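Local coordinates for cell wall surface anchor family protein (Streptococcus pneumoniae, PDB 4OQ1) that probably anchors the pneumococcal pilus to the bacterial cell wall as the ancillary pilin RrgC, an elongated protein with CnaB domains, at residues 61-66 with 105-110; 72-77 with 122-127; 168-173 with 180-185; 278-283 with 289-294; 320-325 with 330-335. The protein carries 3 engineered substitutions. One frame throughout, in Å; residues are numbered along the deposited sequence.

Interaction 1. Residues 61-66 with 105-110; sequences YSYDDR and NGLYYV
The Tyr-63 ring meets Leu-107 obliquely: methyl CD1 of Leu-107 stands 3.6 Å from ring atom CD1 of Tyr-63, touching the start of the ring and not its hydroxyl end. One face of the same ring carries CD of Arg-66, 3.5 Å above the plane and offset toward the rim. The guanidinium of Arg-66 then folds back, and NH1 donates to O of Tyr-63 at 3.0 Å, with that oxygen almost in the guanidinium plane; the backbone N of Arg-66 reaches the same oxygen from its opposite face. The loop 61-66 makes an ST turn here, OG of Ser-62 accepting from N of Asp-64, and runs on into helix 66-73. Leu-107, the buried partner on strand 106-110, has CG anti to its N (chi1 174°), which sends the two methyls into the loop. Its CD2 lies 3.6 Å from O of Tyr-61 and 4.0 Å from CB of Tyr-61, whose ring leads away to meet Phe-84 edge-to-face.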
# COMPACT_ATOMS: atom_id res chain seq x y z
N TYR A 61 -37.66 11.44 30.17
CA TYR A 61 -37.38 10.79 28.88
C TYR A 61 -37.97 9.43 28.80
O TYR A 61 -37.93 8.66 29.73
CB TYR A 61 -35.88 10.74 28.62
CG TYR A 61 -35.29 12.14 28.38
CD1 TYR A 61 -34.98 12.56 27.10
CD2 TYR A 61 -34.94 12.97 29.43
CE1 TYR A 61 -34.41 13.83 26.86
CE2 TYR A 61 -34.42 14.26 29.20
CZ TYR A 61 -34.14 14.67 27.92
OH TYR A 61 -33.58 15.91 27.60
N SER A 62 -38.54 9.17 27.65
CA SER A 62 -39.10 7.90 27.31
C SER A 62 -38.34 7.18 26.14
O SER A 62 -38.12 7.75 25.12
CB SER A 62 -40.55 8.11 26.92
OG SER A 62 -41.03 6.84 26.50
N TYR A 63 -38.14 5.88 26.25
CA TYR A 63 -37.56 5.02 25.21
C TYR A 63 -38.48 5.02 23.99
O TYR A 63 -38.00 4.83 22.90
CB TYR A 63 -37.35 3.57 25.69
CG TYR A 63 -36.56 2.70 24.73
CD1 TYR A 63 -35.19 2.95 24.50
CD2 TYR A 63 -37.16 1.58 24.12
CE1 TYR A 63 -34.46 2.20 23.62
CE2 TYR A 63 -36.42 0.80 23.21
CZ TYR A 63 -35.09 1.08 23.01
OH TYR A 63 -34.35 0.33 22.12
N ASP A 64 -39.76 5.28 24.20
CA ASP A 64 -40.69 5.42 23.05
C ASP A 64 -40.32 6.55 22.14
O ASP A 64 -40.72 6.59 20.99
CB ASP A 64 -42.14 5.61 23.52
CG ASP A 64 -42.70 4.35 24.18
OD1 ASP A 64 -42.31 3.20 23.84
OD2 ASP A 64 -43.46 4.54 25.08
N ASP A 65 -39.57 7.53 22.69
CA ASP A 65 -39.17 8.72 21.98
C ASP A 65 -37.70 8.69 21.47
O ASP A 65 -37.16 9.70 21.00
CB ASP A 65 -39.31 9.98 22.83
CG ASP A 65 -40.76 10.32 23.17
OD1 ASP A 65 -41.61 10.35 22.22
OD2 ASP A 65 -40.98 10.54 24.38
N ARG A 66 -37.12 7.51 21.45
CA ARG A 66 -35.71 7.36 21.09
C ARG A 66 -35.25 7.97 19.79
O ARG A 66 -34.15 8.53 19.75
CB ARG A 66 -35.28 5.88 21.14
CG ARG A 66 -36.09 4.95 20.24
CD ARG A 66 -35.81 3.52 20.56
NE ARG A 66 -36.56 2.65 19.66
CZ ARG A 66 -37.84 2.36 19.78
NH1 ARG A 66 -38.60 2.82 20.79
NH2 ARG A 66 -38.39 1.57 18.87
N ASN A 105 -30.91 -0.82 36.32
CA ASN A 105 -32.05 -0.42 35.52
C ASN A 105 -31.94 1.09 35.12
O ASN A 105 -31.44 1.88 35.90
CB ASN A 105 -33.29 -0.54 36.37
CG ASN A 105 -33.84 -1.91 36.32
OD1 ASN A 105 -33.17 -2.84 35.88
ND2 ASN A 105 -35.07 -2.04 36.69
N GLY A 106 -32.40 1.44 33.92
CA GLY A 106 -32.34 2.83 33.49
C GLY A 106 -32.39 3.02 31.98
O GLY A 106 -32.39 2.06 31.22
N LEU A 107 -32.47 4.28 31.53
CA LEU A 107 -32.51 4.59 30.13
C LEU A 107 -31.23 5.39 29.87
O LEU A 107 -30.95 6.33 30.54
CB LEU A 107 -33.75 5.39 29.80
CG LEU A 107 -33.90 5.93 28.39
CD1 LEU A 107 -33.94 4.82 27.36
CD2 LEU A 107 -35.14 6.80 28.29
N TYR A 108 -30.43 4.89 28.96
CA TYR A 108 -29.03 5.27 28.85
C TYR A 108 -28.74 5.79 27.43
O TYR A 108 -29.27 5.28 26.49
CB TYR A 108 -28.21 4.11 29.15
CG TYR A 108 -28.26 3.66 30.58
CD1 TYR A 108 -27.51 4.26 31.55
CD2 TYR A 108 -28.97 2.47 30.90
CE1 TYR A 108 -27.55 3.80 32.87
CE2 TYR A 108 -28.99 1.97 32.19
CZ TYR A 108 -28.29 2.64 33.18
OH TYR A 108 -28.31 2.14 34.45
N TYR A 109 -27.96 6.88 27.32
CA TYR A 109 -27.56 7.39 26.04
C TYR A 109 -26.07 7.11 25.87
O TYR A 109 -25.27 7.32 26.81
CB TYR A 109 -27.75 8.94 26.06
CG TYR A 109 -27.23 9.67 24.90
CD1 TYR A 109 -27.67 9.39 23.59
CD2 TYR A 109 -26.42 10.78 25.07
CE1 TYR A 109 -27.17 10.12 22.49
CE2 TYR A 109 -25.90 11.47 24.00
CZ TYR A 109 -26.32 11.20 22.70
OH TYR A 109 -25.92 11.94 21.60
N VAL A 110 -25.68 6.68 24.68
CA VAL A 110 -24.25 6.38 24.30
C VAL A 110 -23.90 7.26 23.09
O VAL A 110 -24.74 7.48 22.21
CB VAL A 110 -24.08 4.92 23.92
CG1 VAL A 110 -22.66 4.57 23.44
CG2 VAL A 110 -24.51 4.04 25.07

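Interaction 2. Residues 72-77 with 122-127; sequences DLHSWD and PAEFLF
His-74 and Glu-124 meet through one strong polar contact. ND1 of His-74 donates to OE1 of Glu-124 at 2.7 Å, with an N-H...O angle of 161°; the carboxylate oxygen lies close to the imidazole plane and uses its syn lone pair. The two side chains cross at about a right angle, and the ring and carboxylate planes are turned 52° apart. Glu-124 reaches across with its chain extended beyond CG, while CG of His-74 lies opposite the backbone N (chi1 176°), which carries the ring toward the strand, its ND1 edge meeting the acid. This His-carboxylate bond is the tight part of the contact. The rest is loose: His-74 is exposed to solvent, and Leu-73 and Leu-126 come no nearer to the facing segment than 5.4 Å. OE2 of Glu-124 has a second, weak partner in a long ion pair with Arg-111, whose NH2 also bonds to O of His-74. Deeper in, Leu-73 packs on Tyr-109 of strand 106-110, and Leu-126 packs on Tyr-109 and on Ile-69 and Val-70 of helix 66-73; the polar bridge thus ties the region of His-74, next to that helix, to strand 120-129 beside an apolar layer.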
# COMPACT_ATOMS: atom_id res chain seq x y z
N ASP A 72 -32.12 14.88 19.01
CA ASP A 72 -32.02 16.13 19.75
C ASP A 72 -30.71 16.23 20.54
O ASP A 72 -30.22 17.33 20.81
CB ASP A 72 -33.19 16.40 20.68
CG ASP A 72 -34.54 16.63 19.90
OD1 ASP A 72 -34.51 16.96 18.69
OD2 ASP A 72 -35.58 16.44 20.51
N LEU A 73 -30.11 15.10 20.86
CA LEU A 73 -28.79 15.18 21.44
C LEU A 73 -27.57 15.13 20.49
O LEU A 73 -26.45 15.28 20.94
CB LEU A 73 -28.68 14.05 22.43
CG LEU A 73 -29.69 14.12 23.55
CD1 LEU A 73 -29.59 12.82 24.29
CD2 LEU A 73 -29.50 15.32 24.41
N HIS A 74 -27.76 14.93 19.17
CA HIS A 74 -26.74 14.68 18.18
C HIS A 74 -25.62 15.80 18.15
O HIS A 74 -24.42 15.51 18.17
CB HIS A 74 -27.39 14.54 16.78
CG HIS A 74 -26.39 14.37 15.68
ND1 HIS A 74 -25.37 13.44 15.72
CD2 HIS A 74 -26.19 15.10 14.54
CE1 HIS A 74 -24.60 13.58 14.65
NE2 HIS A 74 -25.07 14.59 13.93
N SER A 75 -26.08 17.02 18.11
CA SER A 75 -25.15 18.19 17.99
C SER A 75 -24.65 18.44 19.42
O SER A 75 -25.40 18.84 20.31
CB SER A 75 -25.89 19.40 17.50
OG SER A 75 -24.94 20.43 17.11
N TRP A 76 -23.40 18.08 19.66
CA TRP A 76 -22.88 18.16 20.99
C TRP A 76 -23.18 19.51 21.69
O TRP A 76 -22.92 20.56 21.13
CB TRP A 76 -21.37 18.02 20.91
CG TRP A 76 -20.72 18.16 22.20
CD1 TRP A 76 -19.92 19.23 22.64
CD2 TRP A 76 -20.69 17.19 23.24
NE1 TRP A 76 -19.48 18.98 23.93
CE2 TRP A 76 -19.94 17.74 24.32
CE3 TRP A 76 -21.31 15.93 23.41
CZ2 TRP A 76 -19.73 17.03 25.53
CZ3 TRP A 76 -21.09 15.23 24.59
CH2 TRP A 76 -20.27 15.78 25.63
N ASP A 77 -23.65 19.47 22.91
CA ASP A 77 -23.85 20.65 23.78
C ASP A 77 -23.98 20.14 25.23
O ASP A 77 -24.85 19.34 25.52
CB ASP A 77 -25.16 21.30 23.37
CG ASP A 77 -25.38 22.64 24.02
OD1 ASP A 77 -24.61 23.05 24.93
OD2 ASP A 77 -26.33 23.28 23.56
N PRO A 122 -17.53 5.60 17.02
CA PRO A 122 -18.63 6.45 17.43
C PRO A 122 -19.95 5.84 17.06
O PRO A 122 -20.10 5.28 16.01
CB PRO A 122 -18.37 7.75 16.71
CG PRO A 122 -17.49 7.40 15.59
CD PRO A 122 -16.73 6.20 15.94
N ALA A 123 -20.92 6.05 17.94
CA ALA A 123 -22.21 5.47 17.84
C ALA A 123 -23.19 6.17 18.83
O ALA A 123 -23.00 6.16 20.01
CB ALA A 123 -22.12 3.99 18.13
N GLU A 124 -24.27 6.68 18.30
CA GLU A 124 -25.24 7.37 19.06
C GLU A 124 -26.52 6.63 19.14
O GLU A 124 -27.21 6.53 18.11
CB GLU A 124 -25.48 8.69 18.46
CG GLU A 124 -24.17 9.53 18.54
CD GLU A 124 -24.28 10.91 17.83
OE1 GLU A 124 -25.37 11.30 17.40
OE2 GLU A 124 -23.23 11.58 17.74
N PHE A 125 -26.83 6.15 20.35
CA PHE A 125 -28.08 5.43 20.52
C PHE A 125 -28.54 5.46 21.96
O PHE A 125 -27.76 5.83 22.90
CB PHE A 125 -27.94 3.98 20.03
CG PHE A 125 -26.84 3.20 20.70
CD1 PHE A 125 -25.50 3.31 20.33
CD2 PHE A 125 -27.15 2.36 21.75
CE1 PHE A 125 -24.54 2.61 21.02
CE2 PHE A 125 -26.18 1.65 22.40
CZ PHE A 125 -24.89 1.74 22.01
N LEU A 126 -29.73 4.93 22.18
CA LEU A 126 -30.19 4.76 23.53
C LEU A 126 -30.37 3.29 23.72
O LEU A 126 -30.65 2.58 22.77
CB LEU A 126 -31.60 5.37 23.71
CG LEU A 126 -31.91 6.85 23.56
CD1 LEU A 126 -33.31 7.15 24.04
CD2 LEU A 126 -30.92 7.61 24.36
N PHE A 127 -30.20 2.87 24.94
CA PHE A 127 -30.70 1.57 25.35
C PHE A 127 -31.46 1.62 26.71
O PHE A 127 -31.12 2.38 27.59
CB PHE A 127 -29.56 0.53 25.32
CG PHE A 127 -28.48 0.70 26.33
CD1 PHE A 127 -28.55 0.09 27.58
CD2 PHE A 127 -27.42 1.55 26.07
CE1 PHE A 127 -27.52 0.18 28.51
CE2 PHE A 127 -26.40 1.72 27.01
CZ PHE A 127 -26.46 1.07 28.24

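Interaction 3. Residues 168-173 with 180-185; sequences FKLVSV and AAVPLI. Engineered in segment 180-185: Ala-180 (natural residue Lys), Ala-181 (natural residue Glu).
Leu-170 holds CG opposite its backbone N (chi1 178°), and chi1 of 175° in Val-182 leaves CG2 beside the backbone N, facing CG of Leu-170. CG of Leu-170 comes to 3.9 Å from CG2 of Val-182, the two side chains crossing obliquely, and CD2 of Leu-170 stands 4.4 Å from CD2 of Leu-184. Two hydrogen bonds join the backbones: N of Val-182 donates to O of Leu-170 at 3.2 Å, and N of Ser-172 donates to O of Ala-180 at 2.9 Å, so the pair Ser-172 and Ala-180 is hydrogen-bonded. Val-171 and Ala-181 form the neighbouring non-hydrogen-bonded pair, their CA atoms 4.5 Å apart, where CA of Val-171 also makes a C-H...O contact of 3.1 Å to O of Ala-180. On the face of Ser-172, its OG lies 3.7 Å from CB of Ala-180. Both Ala-180 and Ala-181 are engineered, lysine and glutamate in the natural sequence, and give this end only short side chains. After the Val-182 bond the pairing stops; residues 182-183 are irregular and strand conformation returns at Leu-184. Strands 167-174 and 177-185 form an antiparallel beta hairpin of the prealbumin-like, CnaB-type domain. Strand 167-174 is flanked on its other edge by strand 216-224, to which Lys-169, Val-171 and Val-173 bond through their backbones, while strand 177-185 also pairs antiparallel with strand 189-190, whose Tyr-190 packs on Val-182 and Pro-183.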
# COMPACT_ATOMS: atom_id res chain seq x y z
N PHE A 168 3.60 0.89 -5.49
CA PHE A 168 3.97 2.20 -4.87
C PHE A 168 4.12 2.00 -3.36
O PHE A 168 3.53 1.11 -2.76
CB PHE A 168 2.90 3.23 -5.14
CG PHE A 168 2.87 3.73 -6.55
CD1 PHE A 168 2.20 3.12 -7.49
CD2 PHE A 168 3.50 4.91 -6.89
CE1 PHE A 168 2.14 3.63 -8.79
CE2 PHE A 168 3.50 5.42 -8.19
CZ PHE A 168 2.79 4.78 -9.14
N LYS A 169 5.01 2.78 -2.74
CA LYS A 169 4.91 2.93 -1.30
C LYS A 169 4.45 4.33 -1.01
O LYS A 169 4.66 5.30 -1.78
CB LYS A 169 6.26 2.65 -0.60
CG LYS A 169 6.66 1.20 -0.60
CD LYS A 169 7.98 1.00 0.14
CE LYS A 169 8.65 -0.35 -0.04
NZ LYS A 169 7.83 -1.54 0.33
N LEU A 170 3.70 4.44 0.08
CA LEU A 170 3.15 5.69 0.56
C LEU A 170 3.92 6.17 1.80
O LEU A 170 4.01 5.48 2.77
CB LEU A 170 1.75 5.43 0.92
CG LEU A 170 0.94 6.56 1.51
CD1 LEU A 170 0.83 7.66 0.47
CD2 LEU A 170 -0.46 6.02 1.89
N VAL A 171 4.43 7.38 1.75
CA VAL A 171 5.13 8.00 2.81
C VAL A 171 4.52 9.42 3.07
O VAL A 171 3.92 10.03 2.20
CB VAL A 171 6.62 8.20 2.49
CG1 VAL A 171 7.25 6.87 2.15
CG2 VAL A 171 6.84 9.26 1.40
N SER A 172 4.56 9.84 4.32
CA SER A 172 4.10 11.18 4.70
C SER A 172 5.34 12.04 4.54
O SER A 172 6.45 11.54 4.56
CB SER A 172 3.61 11.23 6.15
OG SER A 172 4.62 10.78 7.03
N VAL A 173 5.10 13.31 4.45
CA VAL A 173 6.09 14.31 4.18
C VAL A 173 6.04 15.42 5.24
O VAL A 173 4.98 15.99 5.50
CB VAL A 173 5.79 14.97 2.85
CG1 VAL A 173 6.70 16.21 2.65
CG2 VAL A 173 5.97 14.00 1.73
N ALA A 180 7.84 9.31 7.14
CA ALA A 180 7.52 8.02 7.65
C ALA A 180 6.82 7.23 6.62
O ALA A 180 6.02 7.80 5.81
CB ALA A 180 6.55 8.17 8.81
N ALA A 181 7.01 5.92 6.69
CA ALA A 181 6.11 5.01 5.98
C ALA A 181 4.77 4.98 6.72
O ALA A 181 4.69 4.82 7.96
CB ALA A 181 6.73 3.61 5.83
N VAL A 182 3.69 5.08 5.94
CA VAL A 182 2.39 5.24 6.50
C VAL A 182 1.82 3.91 6.82
O VAL A 182 1.82 3.05 5.99
CB VAL A 182 1.43 5.94 5.49
CG1 VAL A 182 0.04 6.00 6.03
CG2 VAL A 182 1.93 7.38 5.21
N PRO A 183 1.31 3.74 8.04
CA PRO A 183 0.63 2.46 8.36
C PRO A 183 -0.70 2.23 7.73
O PRO A 183 -1.52 3.15 7.78
CB PRO A 183 0.48 2.56 9.85
CG PRO A 183 0.41 4.00 10.15
CD PRO A 183 1.28 4.67 9.18
N LEU A 184 -1.00 1.00 7.34
CA LEU A 184 -2.20 0.67 6.56
C LEU A 184 -2.76 -0.65 6.94
O LEU A 184 -2.01 -1.55 7.38
CB LEU A 184 -1.87 0.61 5.09
CG LEU A 184 -1.36 1.92 4.48
CD1 LEU A 184 -0.87 1.69 3.05
CD2 LEU A 184 -2.39 3.04 4.45
N ILE A 185 -4.06 -0.81 6.72
CA ILE A 185 -4.74 -2.09 6.99
C ILE A 185 -5.69 -2.24 5.85
O ILE A 185 -6.15 -1.27 5.28
CB ILE A 185 -5.56 -2.12 8.33
CG1 ILE A 185 -6.59 -0.99 8.39
CG2 ILE A 185 -4.65 -2.11 9.55
CD1 ILE A 185 -7.60 -1.11 9.52

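Interaction 4. Residues 278-283 with 289-294; sequences FKVMKE and TPVLQN
Lys-282 and Thr-289 grip each other twice through the backbone: N of Thr-289 donates to O of Lys-282 at 2.8 Å, and N of Lys-282 to O of Thr-289 at 3.0 Å. Their side chains pass at a slant on one face, with CG of Lys-282 3.8 Å from OG1 of Thr-289, while NZ leaves the contact for a salt bridge with Glu-284. Next comes the non-hydrogen-bonded pair of Met-281 and Pro-290, whose side chains lie side by side; SD of Met-281 sits 3.9 Å from CD of Pro-290, brought there by a methionine chain bent at chi2 (-93°). Beyond it, N of Val-291 donates to O of Val-280 at 3.1 Å, and CG1 of Val-280 meets CG2 of Val-291 at 4.0 Å. A water lies 2.9 Å from O of Val-280, beside this bond. Further out, Val-280 packs on Val-298 of strand 296-301, Val-291 on Tyr-318 and Met-281 on Trp-321, both of strand 316-322. The two strands, 277-284 and 287-293, form an antiparallel beta hairpin in a sheet of the prealbumin-like domain, consistent with a CnaB domain.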
# COMPACT_ATOMS: atom_id res chain seq x y z
N PHE A 278 28.97 -14.30 -21.31
CA PHE A 278 28.59 -13.08 -20.71
C PHE A 278 27.25 -13.08 -20.02
O PHE A 278 26.24 -13.72 -20.49
CB PHE A 278 28.55 -11.96 -21.73
CG PHE A 278 29.78 -11.84 -22.59
CD1 PHE A 278 30.79 -10.93 -22.26
CD2 PHE A 278 29.88 -12.55 -23.75
CE1 PHE A 278 31.90 -10.76 -23.11
CE2 PHE A 278 31.01 -12.43 -24.57
CZ PHE A 278 32.01 -11.51 -24.23
N LYS A 279 27.16 -12.28 -18.97
CA LYS A 279 25.84 -11.99 -18.38
C LYS A 279 25.39 -10.65 -18.79
O LYS A 279 26.20 -9.69 -18.78
CB LYS A 279 25.97 -12.10 -16.86
CG LYS A 279 24.70 -11.92 -16.10
CD LYS A 279 24.92 -12.25 -14.62
CE LYS A 279 25.19 -13.73 -14.33
NZ LYS A 279 25.44 -14.03 -12.86
N VAL A 280 24.11 -10.54 -19.22
CA VAL A 280 23.66 -9.25 -19.65
C VAL A 280 23.17 -8.40 -18.48
O VAL A 280 22.40 -8.88 -17.72
CB VAL A 280 22.51 -9.37 -20.70
CG1 VAL A 280 22.11 -7.99 -21.10
CG2 VAL A 280 22.95 -10.21 -21.92
N MET A 281 23.65 -7.18 -18.33
CA MET A 281 23.31 -6.34 -17.16
C MET A 281 22.91 -4.96 -17.55
O MET A 281 23.29 -4.46 -18.61
CB MET A 281 24.55 -6.11 -16.31
CG MET A 281 25.43 -7.32 -16.16
SD MET A 281 24.98 -8.22 -14.67
CE MET A 281 26.63 -8.48 -14.14
N LYS A 282 22.17 -4.31 -16.66
CA LYS A 282 21.94 -2.88 -16.69
C LYS A 282 22.63 -2.24 -15.52
O LYS A 282 23.06 -2.93 -14.62
CB LYS A 282 20.48 -2.50 -16.80
CG LYS A 282 19.49 -3.08 -15.79
CD LYS A 282 18.09 -3.12 -16.45
CE LYS A 282 16.99 -3.68 -15.55
NZ LYS A 282 16.51 -2.65 -14.58
N GLU A 283 22.82 -0.95 -15.56
CA GLU A 283 23.36 -0.32 -14.43
C GLU A 283 22.30 0.51 -13.75
O GLU A 283 21.56 1.18 -14.41
CB GLU A 283 24.54 0.54 -14.76
CG GLU A 283 25.16 1.18 -13.53
CD GLU A 283 24.88 2.63 -13.53
OE1 GLU A 283 25.07 3.11 -14.63
OE2 GLU A 283 24.43 3.25 -12.51
N THR A 289 23.21 -4.78 -12.46
CA THR A 289 22.18 -5.75 -12.06
C THR A 289 21.67 -6.57 -13.23
O THR A 289 21.50 -6.06 -14.34
CB THR A 289 20.97 -5.06 -11.37
OG1 THR A 289 20.19 -4.39 -12.33
CG2 THR A 289 21.39 -4.06 -10.39
N PRO A 290 21.42 -7.85 -13.03
CA PRO A 290 21.06 -8.73 -14.12
C PRO A 290 19.75 -8.42 -14.85
O PRO A 290 18.74 -8.03 -14.26
CB PRO A 290 20.94 -10.08 -13.44
CG PRO A 290 22.00 -10.04 -12.39
CD PRO A 290 22.19 -8.58 -12.02
N VAL A 291 19.78 -8.57 -16.16
CA VAL A 291 18.53 -8.45 -16.95
C VAL A 291 17.81 -9.77 -16.80
O VAL A 291 18.43 -10.81 -16.83
CB VAL A 291 18.85 -8.15 -18.43
CG1 VAL A 291 17.62 -8.35 -19.32
CG2 VAL A 291 19.31 -6.74 -18.58
N LEU A 292 16.50 -9.72 -16.65
CA LEU A 292 15.68 -10.93 -16.52
C LEU A 292 14.84 -11.08 -17.76
O LEU A 292 14.28 -10.10 -18.19
CB LEU A 292 14.76 -10.75 -15.33
CG LEU A 292 15.43 -10.48 -13.98
CD1 LEU A 292 14.33 -10.39 -12.91
CD2 LEU A 292 16.43 -11.56 -13.67
N GLN A 293 14.79 -12.28 -18.33
CA GLN A 293 13.96 -12.60 -19.45
C GLN A 293 13.60 -14.05 -19.34
O GLN A 293 14.39 -14.85 -18.81
CB GLN A 293 14.72 -12.43 -20.74
CG GLN A 293 14.72 -11.02 -21.28
CD GLN A 293 15.35 -10.96 -22.66
OE1 GLN A 293 16.33 -11.62 -22.91
NE2 GLN A 293 14.77 -10.17 -23.57
N ASN A 294 12.44 -14.41 -19.90
CA ASN A 294 11.91 -15.82 -19.90
C ASN A 294 12.08 -16.54 -18.58
O ASN A 294 12.47 -17.71 -18.57
CB ASN A 294 12.55 -16.66 -21.00
CG ASN A 294 12.17 -16.20 -22.39
OD1 ASN A 294 11.05 -15.74 -22.60
ND2 ASN A 294 13.07 -16.37 -23.35
O HOH W 1 21.61 -11.29 -16.36

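Interaction 5. Residues 320-325 with 330-335; sequences LWELQA and VQLTSP
Val-330 begins the second segment, its O 4.1 Å from CB of Ala-325. Gln-331 follows with a chain bent at chi2 (-126°) that brings its amide beside the Glu-322 carboxylate, the planes 41° apart. NE2 of Gln-331 donates to a water at 3.0 Å, and this water also accepts from N of Ala-325. At Leu-332 the backbone N donates to OE1 of Glu-322 at 2.9 Å, met on the syn side and 16° out of the carboxylate plane; the buried acid reaches it with an extended chain, and CG of Leu-332 packs 3.6 Å from the same OE1. Glu-322 lies in a sequence consistent with the E-box of pilin CnaB domains. This loop links strands 316-322 and 336-340, and the chain turns a corner at Leu-323, where Leu-323 and Gln-324 both face Met-277 in a classic beta bulge. Pro-335 ends the segment: its CG lies 3.7 Å from CE3 of Trp-321, the two side chains side by side, and its CA 3.2 Å from O of Leu-320.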
# COMPACT_ATOMS: atom_id res chain seq x y z
N LEU A 320 27.54 -6.28 -21.47
CA LEU A 320 27.92 -7.66 -21.50
C LEU A 320 29.01 -7.78 -20.43
O LEU A 320 30.13 -7.27 -20.66
CB LEU A 320 28.52 -8.11 -22.84
CG LEU A 320 27.53 -8.01 -24.06
CD1 LEU A 320 28.21 -8.52 -25.32
CD2 LEU A 320 26.35 -8.88 -23.80
N TRP A 321 28.64 -8.36 -19.31
CA TRP A 321 29.58 -8.60 -18.18
C TRP A 321 30.21 -9.94 -18.44
O TRP A 321 29.48 -10.98 -18.47
CB TRP A 321 28.85 -8.62 -16.83
CG TRP A 321 29.70 -9.06 -15.65
CD1 TRP A 321 29.89 -10.32 -15.22
CD2 TRP A 321 30.48 -8.23 -14.82
NE1 TRP A 321 30.79 -10.33 -14.15
CE2 TRP A 321 31.09 -9.04 -13.85
CE3 TRP A 321 30.66 -6.87 -14.73
CZ2 TRP A 321 31.97 -8.52 -12.87
CZ3 TRP A 321 31.50 -6.36 -13.73
CH2 TRP A 321 32.14 -7.17 -12.85
N GLU A 322 31.52 -9.95 -18.66
CA GLU A 322 32.22 -11.23 -19.08
C GLU A 322 32.39 -12.16 -17.91
O GLU A 322 33.01 -11.80 -16.88
CB GLU A 322 33.58 -11.01 -19.73
CG GLU A 322 34.17 -12.32 -20.29
CD GLU A 322 35.48 -12.10 -21.03
OE1 GLU A 322 36.30 -11.30 -20.54
OE2 GLU A 322 35.65 -12.71 -22.09
N LEU A 323 31.72 -13.33 -18.00
CA LEU A 323 31.89 -14.37 -17.01
C LEU A 323 33.09 -15.29 -17.31
O LEU A 323 33.74 -15.71 -16.40
CB LEU A 323 30.64 -15.23 -16.97
CG LEU A 323 29.35 -14.49 -16.54
CD1 LEU A 323 28.08 -15.28 -16.78
CD2 LEU A 323 29.43 -14.11 -15.06
N GLN A 324 33.35 -15.59 -18.57
CA GLN A 324 34.42 -16.51 -18.96
C GLN A 324 34.98 -16.13 -20.38
O GLN A 324 34.22 -16.04 -21.36
CB GLN A 324 33.84 -17.93 -19.05
CG GLN A 324 34.71 -18.93 -19.75
CD GLN A 324 34.17 -20.32 -19.69
OE1 GLN A 324 34.24 -20.96 -18.64
NE2 GLN A 324 33.59 -20.82 -20.82
N ALA A 325 36.29 -15.99 -20.45
CA ALA A 325 36.94 -15.69 -21.74
C ALA A 325 37.08 -17.00 -22.58
O ALA A 325 37.10 -18.09 -22.04
CB ALA A 325 38.29 -15.02 -21.51
N VAL A 330 42.68 -13.34 -22.90
CA VAL A 330 42.59 -12.50 -21.74
C VAL A 330 41.17 -11.97 -21.50
O VAL A 330 40.43 -11.70 -22.46
CB VAL A 330 43.52 -11.28 -21.95
CG1 VAL A 330 43.75 -10.58 -20.68
CG2 VAL A 330 44.88 -11.72 -22.48
N GLN A 331 40.75 -11.87 -20.24
CA GLN A 331 39.48 -11.20 -19.92
C GLN A 331 39.47 -9.73 -20.40
O GLN A 331 40.49 -8.98 -20.35
CB GLN A 331 39.15 -11.30 -18.40
CG GLN A 331 38.45 -12.62 -18.01
CD GLN A 331 37.12 -12.43 -17.25
OE1 GLN A 331 36.74 -11.32 -16.86
NE2 GLN A 331 36.41 -13.53 -17.05
N LEU A 332 38.35 -9.34 -20.95
CA LEU A 332 38.17 -7.98 -21.34
C LEU A 332 38.34 -7.05 -20.14
O LEU A 332 38.06 -7.44 -19.02
CB LEU A 332 36.76 -7.79 -21.88
CG LEU A 332 36.31 -8.70 -23.00
CD1 LEU A 332 34.87 -8.39 -23.41
CD2 LEU A 332 37.20 -8.50 -24.21
N THR A 333 38.83 -5.83 -20.36
CA THR A 333 39.15 -5.00 -19.23
C THR A 333 37.94 -4.28 -18.69
O THR A 333 37.99 -3.79 -17.61
CB THR A 333 40.26 -3.94 -19.55
OG1 THR A 333 39.88 -3.30 -20.71
CG2 THR A 333 41.57 -4.63 -19.81
N SER A 334 36.82 -4.25 -19.43
CA SER A 334 35.59 -3.73 -18.88
C SER A 334 34.42 -4.39 -19.62
O SER A 334 34.62 -4.99 -20.69
CB SER A 334 35.52 -2.21 -19.07
OG SER A 334 35.36 -1.87 -20.42
N PRO A 335 33.21 -4.28 -19.09
CA PRO A 335 32.09 -4.93 -19.80
C PRO A 335 31.91 -4.21 -21.12
O PRO A 335 32.22 -3.03 -21.25
CB PRO A 335 30.92 -4.65 -18.91
CG PRO A 335 31.54 -4.68 -17.57
CD PRO A 335 32.77 -3.79 -17.80
O HOH W 2 37.87 -16.02 -17.87

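In the fold
Along the chain, interactions 1 and 2 interleave, their segments alternating, and interactions 3, 4 and 5 follow in series. Interactions 1 and 2 have centres about 11 Å apart and share one sheet, strands 106-110 and 120-129 being neighbours in it, with backbone bonds joining them. Interactions 4 and 5 are about 14 Å apart between centres and likewise share a sheet through strands 277-284 and 316-322. Interaction 3 stands alone in the preceding prealbumin-like range, about 34 Å from interaction 2 and about 31 Å from interaction 4, centre to centre. Interactions 1 and 5 have centres about 85 Å apart, on opposite sides of the chain's centre, consistent with domains strung end to end in an extended pilin.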